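Local atomic coordinates of protein Cdhr2 (Mus musculus, PDB entry 5CYX), a protein that probably mediates calcium-dependent adhesion between neighbouring microvilli by binding CDHR5 through its extracellular cadherin repeats, and so controls microvillar packing in epithelial cells. Residues E116-P119 and V120-V124; N176-A179 and F180-L183; E233-T236 and L237-V241. All blocks are in the same frame, centred on the assembly; numbering follows the deposited sequence.

Contact 1. Residues E116-P119 and V120-V124; sequences ETLP and VGSVV. With CA (calcium ion), chain E.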
loop_
_atom_site.group_PDB
_atom_site.type_symbol
_atom_site.label_atom_id
_atom_site.label_comp_id
_atom_site.label_asym_id
_atom_site.label_seq_id
_atom_site.Cartn_x
_atom_site.Cartn_y
_atom_site.Cartn_z
ATOM N N GLU A 116 6.790 -12.737 13.769
ATOM C CA GLU A 116 7.918 -11.850 13.407
ATOM C C GLU A 116 8.294 -12.028 11.924
ATOM O O GLU A 116 8.845 -11.087 11.370
ATOM C CB GLU A 116 9.135 -12.043 14.295
ATOM C CG GLU A 116 9.994 -13.262 14.035
ATOM C CD GLU A 116 11.107 -13.497 15.067
ATOM O OE1 GLU A 116 11.734 -12.542 15.662
ATOM O OE2 GLU A 116 11.415 -14.707 15.237
ATOM N N THR A 117 8.019 -13.191 11.307
ATOM C CA THR A 117 8.293 -13.379 9.831
ATOM C C THR A 117 7.242 -12.759 8.910
ATOM O O THR A 117 7.363 -12.892 7.718
ATOM C CB THR A 117 8.444 -14.856 9.394
ATOM O OG1 THR A 117 7.304 -15.584 9.815
ATOM C CG2 THR A 117 9.684 -15.486 9.977
ATOM N N LEU A 118 6.197 -12.120 9.451
ATOM C CA LEU A 118 5.217 -11.413 8.629
ATOM C C LEU A 118 5.907 -10.616 7.484
ATOM O O LEU A 118 6.792 -9.771 7.746
ATOM C CB LEU A 118 4.374 -10.477 9.477
ATOM C CG LEU A 118 3.155 -9.866 8.802
ATOM C CD1 LEU A 118 2.120 -10.929 8.391
ATOM C CD2 LEU A 118 2.548 -8.819 9.727
ATOM N N PRO A 119 5.512 -10.880 6.229
ATOM C CA PRO A 119 6.213 -10.156 5.155
ATOM C C PRO A 119 5.885 -8.655 5.058
ATOM O O PRO A 119 4.785 -8.193 5.402
ATOM C CB PRO A 119 5.785 -10.860 3.874
ATOM C CG PRO A 119 5.092 -12.122 4.292
ATOM C CD PRO A 119 4.672 -11.989 5.703
ATOM N N VAL A 120 6.872 -7.894 4.593
ATOM C CA VAL A 120 6.676 -6.510 4.368
ATOM C C VAL A 120 5.611 -6.340 3.268
ATOM O O VAL A 120 5.683 -6.991 2.268
ATOM C CB VAL A 120 8.026 -5.831 3.961
ATOM C CG1 VAL A 120 7.776 -4.410 3.571
ATOM C CG2 VAL A 120 8.986 -5.838 5.141
ATOM N N GLY A 121 4.731 -5.365 3.463
ATOM C CA GLY A 121 3.563 -5.082 2.713
ATOM C C GLY A 121 2.316 -5.792 3.254
ATOM O O GLY A 121 1.209 -5.591 2.729
ATOM N N SER A 122 2.479 -6.628 4.269
ATOM C CA SER A 122 1.301 -7.230 4.934
ATOM C C SER A 122 0.546 -6.225 5.763
ATOM O O SER A 122 1.162 -5.423 6.510
ATOM C CB SER A 122 1.700 -8.358 5.857
ATOM O OG SER A 122 2.442 -9.395 5.266
ATOM N N VAL A 123 -0.777 -6.348 5.761
ATOM C CA VAL A 123 -1.622 -5.674 6.743
ATOM C C VAL A 123 -1.480 -6.302 8.145
ATOM O O VAL A 123 -1.700 -7.489 8.347
ATOM C CB VAL A 123 -3.117 -5.605 6.356
ATOM C CG1 VAL A 123 -3.975 -5.107 7.516
ATOM C CG2 VAL A 123 -3.308 -4.653 5.184
ATOM N N VAL A 124 -1.201 -5.440 9.113
ATOM C CA VAL A 124 -1.036 -5.810 10.503
ATOM C C VAL A 124 -2.343 -5.749 11.261
ATOM O O VAL A 124 -2.586 -6.573 12.073
ATOM C CB VAL A 124 -0.027 -4.878 11.229
ATOM C CG1 VAL A 124 -0.053 -5.081 12.769
ATOM C CG2 VAL A 124 1.336 -5.152 10.694
HETATM CA CA CA E . 13.142 -15.830 16.205
HETATM O O HOH W 1 13.972 -13.622 16.486
#
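Ser122 folds back on Pro119 and grips its carbonyl oxygen twice. The hydroxyl OG of Ser122 donates to Pro119 O at 2.6 Å, and the backbone N of Ser122 closes a type II beta turn on the same Pro119 O at 3.0 Å (N-H...O angle 151°). Both donors come from one face of the carbonyl plane, tilted out of it. With chi1 at -56°, OG of Ser122 lies beside its own backbone N, so hydroxyl and amide converge on a single acceptor. Gly121 supplies the positive phi at the third turn position.

Carbon atoms pack round the hydroxyl: Pro119 CD approaches Ser122 OG to 3.4 Å, and Leu118 CD1 lies 3.5 Å from the same OG. The other branch of Leu118, CD2, makes an apolar contact with Val124 CG2 at 4.0 Å, the two side chains crossing obliquely. Around the turn, Gly121 O and the N of Val123 bond to Arg159 and Asn169 of a second subunit.

At the metal, Glu116 OE2 binds calcium at 2.3 Å, while Glu116 OE1 accepts from a calcium-bound water at 2.6 Å. Asp214, Glu215, Asp217 and Asp250 complete the protein ligands of this inter-repeat site, in which Glu116 is the glutamate of the cadherin XEX motif.

Contact 2. Residues N176-A179 and F180-L183; sequences NKSA and FYQL
The ring of Tyr181 presents one face to Ser178, whose OG stands 4.3 Å above the ring plane and is displaced toward the rim. Ser178 CB comes over the phenol end of the ring, 3.6 Å from Tyr181 OH. At the ring edge, in the plane, a water lies 2.8 Å from Tyr181 OH and donates to Ser178 O, also at 2.8 Å, tying the phenol to the backbone of the loop. Lys177 touches the same oxygen with the root of its side chain, its CB lying 3.6 Å from Tyr181 OH; the extended remainder leads off to bond through NZ to Thr171 O.

A second link joins Ser178 to the start of the strand. Its OG donates to Phe180 O at 2.5 Å, a short bond with the donor tilted just 16° from the carbonyl plane. A chi1 of 180° sets OG opposite its own backbone N and beside the carbonyl carbon, directed forward along the chain to this acceptor two residues on. Exchanging Tyr181 for an alanine would probably leave the bridging water without its phenol partner and uncover the CB of Ser178 and Lys177.

The loop thus runs into strand 180-189, which lies between strands 206-213 and 140-148 in the second cadherin repeat. Tyr181 stacks edge-to-face with Phe158 and touches Val212, while the Tyr181 backbone pairs with Ile210 and that of Gln182 with Ile148.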
loop_
_atom_site.group_PDB
_atom_site.type_symbol
_atom_site.label_atom_id
_atom_site.label_comp_id
_atom_site.label_asym_id
_atom_site.label_seq_id
_atom_site.Cartn_x
_atom_site.Cartn_y
_atom_site.Cartn_z
ATOM N N ASN A 176 15.853 -9.086 18.360
ATOM C CA ASN A 176 16.760 -7.989 18.024
ATOM C C ASN A 176 16.157 -6.606 17.854
ATOM O O ASN A 176 16.917 -5.636 17.753
ATOM C CB ASN A 176 17.550 -8.374 16.787
ATOM C CG ASN A 176 18.305 -9.671 16.993
ATOM O OD1 ASN A 176 18.126 -10.657 16.251
ATOM N ND2 ASN A 176 19.128 -9.694 18.040
ATOM N N LYS A 177 14.826 -6.496 17.830
ATOM C CA LYS A 177 14.163 -5.198 17.741
ATOM C C LYS A 177 13.297 -4.988 18.970
ATOM O O LYS A 177 13.661 -4.208 19.860
ATOM C CB LYS A 177 13.373 -5.060 16.412
ATOM C CG LYS A 177 14.293 -4.890 15.212
ATOM C CD LYS A 177 13.531 -4.921 13.880
ATOM C CE LYS A 177 14.429 -4.443 12.723
ATOM N NZ LYS A 177 13.666 -4.098 11.483
ATOM N N SER A 178 12.173 -5.689 19.038
ATOM C CA SER A 178 11.251 -5.537 20.137
ATOM C C SER A 178 10.190 -6.628 20.042
ATOM O O SER A 178 9.732 -6.953 18.954
ATOM C CB SER A 178 10.576 -4.165 20.102
ATOM O OG SER A 178 9.667 -4.020 21.182
ATOM N N ALA A 179 9.792 -7.132 21.200
ATOM C CA ALA A 179 8.678 -8.058 21.323
ATOM C C ALA A 179 7.311 -7.354 21.287
ATOM O O ALA A 179 6.280 -8.014 21.177
ATOM C CB ALA A 179 8.827 -8.827 22.632
ATOM N N PHE A 180 7.301 -6.027 21.414
ATOM C CA PHE A 180 6.058 -5.272 21.570
ATOM C C PHE A 180 6.171 -3.867 20.981
ATOM O O PHE A 180 7.245 -3.251 20.987
ATOM C CB PHE A 180 5.660 -5.203 23.065
ATOM C CG PHE A 180 4.322 -4.535 23.336
ATOM C CD1 PHE A 180 3.132 -5.252 23.267
ATOM C CD2 PHE A 180 4.259 -3.194 23.714
ATOM C CE1 PHE A 180 1.915 -4.642 23.541
ATOM C CE2 PHE A 180 3.045 -2.580 23.983
ATOM C CZ PHE A 180 1.875 -3.300 23.892
ATOM N N TYR A 181 5.053 -3.380 20.469
ATOM C CA TYR A 181 4.900 -2.008 20.046
ATOM C C TYR A 181 3.511 -1.532 20.446
ATOM O O TYR A 181 2.566 -2.302 20.472
ATOM C CB TYR A 181 5.093 -1.810 18.542
ATOM C CG TYR A 181 6.425 -2.295 17.992
ATOM C CD1 TYR A 181 6.574 -3.604 17.571
ATOM C CD2 TYR A 181 7.534 -1.431 17.881
ATOM C CE1 TYR A 181 7.770 -4.072 17.137
ATOM C CE2 TYR A 181 8.747 -1.880 17.424
ATOM C CZ TYR A 181 8.867 -3.185 17.045
ATOM O OH TYR A 181 10.045 -3.676 16.585
ATOM N N GLN A 182 3.423 -0.251 20.742
ATOM C CA GLN A 182 2.196 0.430 20.929
ATOM C C GLN A 182 2.185 1.627 19.997
ATOM O O GLN A 182 3.034 2.515 20.088
ATOM C CB GLN A 182 2.056 0.922 22.372
ATOM C CG GLN A 182 0.703 1.575 22.611
ATOM C CD GLN A 182 0.650 2.266 23.960
ATOM O OE1 GLN A 182 0.676 1.599 24.968
ATOM N NE2 GLN A 182 0.578 3.586 23.974
ATOM N N LEU A 183 1.175 1.669 19.155
ATOM C CA LEU A 183 0.992 2.726 18.194
ATOM C C LEU A 183 -0.130 3.590 18.709
ATOM O O LEU A 183 -1.174 3.055 19.128
ATOM C CB LEU A 183 0.572 2.151 16.848
ATOM C CG LEU A 183 1.555 1.451 15.939
ATOM C CD1 LEU A 183 2.162 0.218 16.546
ATOM C CD2 LEU A 183 0.805 1.077 14.669
HETATM O O HOH W 2 10.080 -6.436 16.206
#

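Contact 3. Residues E233-T236 and L237-V241; sequences EDAT and LGTSV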
loop_
_atom_site.group_PDB
_atom_site.type_symbol
_atom_site.label_atom_id
_atom_site.label_comp_id
_atom_site.label_asym_id
_atom_site.label_seq_id
_atom_site.Cartn_x
_atom_site.Cartn_y
_atom_site.Cartn_z
ATOM N N GLU A 233 44.200 -40.786 32.971
ATOM C CA GLU A 233 44.294 -41.718 31.832
ATOM C C GLU A 233 43.689 -43.110 32.123
ATOM O O GLU A 233 43.468 -43.880 31.204
ATOM C CB GLU A 233 45.740 -41.885 31.359
ATOM C CG GLU A 233 46.670 -42.642 32.307
ATOM C CD GLU A 233 48.066 -42.836 31.730
ATOM O OE1 GLU A 233 48.168 -43.412 30.625
ATOM O OE2 GLU A 233 49.057 -42.425 32.376
ATOM N N ASP A 234 43.487 -43.420 33.400
ATOM C CA ASP A 234 42.870 -44.667 33.858
ATOM C C ASP A 234 41.394 -44.506 34.220
ATOM O O ASP A 234 40.812 -45.406 34.809
ATOM C CB ASP A 234 43.614 -45.158 35.103
ATOM C CG ASP A 234 43.422 -44.226 36.314
ATOM O OD1 ASP A 234 43.027 -43.036 36.128
ATOM O OD2 ASP A 234 43.666 -44.693 37.449
ATOM N N ALA A 235 40.805 -43.348 33.913
ATOM C CA ALA A 235 39.401 -43.090 34.197
ATOM C C ALA A 235 38.546 -44.117 33.472
ATOM O O ALA A 235 38.808 -44.435 32.314
ATOM C CB ALA A 235 39.017 -41.693 33.767
ATOM N N THR A 236 37.556 -44.649 34.181
ATOM C CA THR A 236 36.721 -45.735 33.682
ATOM C C THR A 236 35.669 -45.285 32.643
ATOM O O THR A 236 35.353 -44.104 32.530
ATOM C CB THR A 236 35.943 -46.362 34.858
ATOM O OG1 THR A 236 35.358 -45.300 35.610
ATOM C CG2 THR A 236 36.855 -47.175 35.782
ATOM N N LEU A 237 35.090 -46.260 31.935
ATOM C CA LEU A 237 34.048 -46.027 30.940
ATOM C C LEU A 237 32.883 -45.292 31.609
ATOM O O LEU A 237 32.347 -45.759 32.606
ATOM C CB LEU A 237 33.579 -47.381 30.376
ATOM C CG LEU A 237 32.462 -47.432 29.347
ATOM C CD1 LEU A 237 32.810 -46.625 28.108
ATOM C CD2 LEU A 237 32.164 -48.869 28.965
ATOM N N GLY A 238 32.520 -44.126 31.079
ATOM C CA GLY A 238 31.433 -43.294 31.623
ATOM C C GLY A 238 31.767 -42.193 32.638
ATOM O O GLY A 238 30.871 -41.550 33.156
ATOM N N THR A 239 33.036 -41.978 32.948
ATOM C CA THR A 239 33.440 -40.878 33.850
ATOM C C THR A 239 33.105 -39.508 33.250
ATOM O O THR A 239 33.482 -39.223 32.112
ATOM C CB THR A 239 34.954 -40.950 34.158
ATOM O OG1 THR A 239 35.279 -42.230 34.686
ATOM C CG2 THR A 239 35.391 -39.897 35.190
ATOM N N SER A 240 32.411 -38.659 34.013
ATOM C CA SER A 240 32.196 -37.260 33.611
ATOM C C SER A 240 33.522 -36.522 33.474
ATOM O O SER A 240 34.433 -36.726 34.260
ATOM C CB SER A 240 31.372 -36.494 34.638
ATOM O OG SER A 240 30.086 -37.033 34.738
ATOM N N VAL A 241 33.596 -35.660 32.474
ATOM C CA VAL A 241 34.759 -34.856 32.218
ATOM C C VAL A 241 34.395 -33.381 32.384
ATOM O O VAL A 241 35.057 -32.658 33.127
ATOM C CB VAL A 241 35.307 -35.150 30.816
ATOM C CG1 VAL A 241 36.546 -34.296 30.520
ATOM C CG2 VAL A 241 35.658 -36.615 30.720
#
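A type II beta turn from Thr236 to Thr239 carries the chain of the third cadherin repeat into strand 240-248, and a threonine side chain reinforces it. The turn bond runs from Thr239 N to Thr236 O at 3.2 Å, with an N-H...O angle of 158°. Thr239 OG1 donates to that same Thr236 O at 2.9 Å, from the same face of the carbonyl plane, so one oxygen holds both backbone and hydroxyl. A chi1 of -55° makes this possible by keeping OG1 of Thr239 next to its own amide.

The two threonine side chains meet at about a right angle, with Thr236 OG1 and Thr239 OG1 3.2 Å apart. Ala235 points its methyl toward the side chain of Thr239, its CB 3.9 Å from Thr239 OG1. Gly238 adopts a phi of 93°, at which any CB would press on the carbonyl oxygen of Leu237.

Further back in the loop, Glu233 makes a salt bridge with Arg286. Much of the bend lies at the surface. Thr239 touches Val280, and the backbones of Gly238 and Thr239 bond to Val280 as strand 240-248 takes its place between strands 220-222 and 277-280.

Overall arrangement
Along the chain the contacts come in the order 1, 2, 3. Contacts 1 and 2 share the second cadherin repeat, their centres about 14 Å apart and nearest atoms about 6 Å apart without touching; one leads into strand 123-126, the other into strand 180-189, which belong to different sheets of that repeat. Contact 3 lies in the third repeat, its centre about 53 Å from the centre of contact 1 and about 49 Å from that of contact 2. Residues 116-124 and 233-241 nevertheless match, each a glutamate followed three residues later by the start of a type II turn. The same loop thus recurs in successive repeats of this three-repeat, calcium-linked piece of the ectodomain.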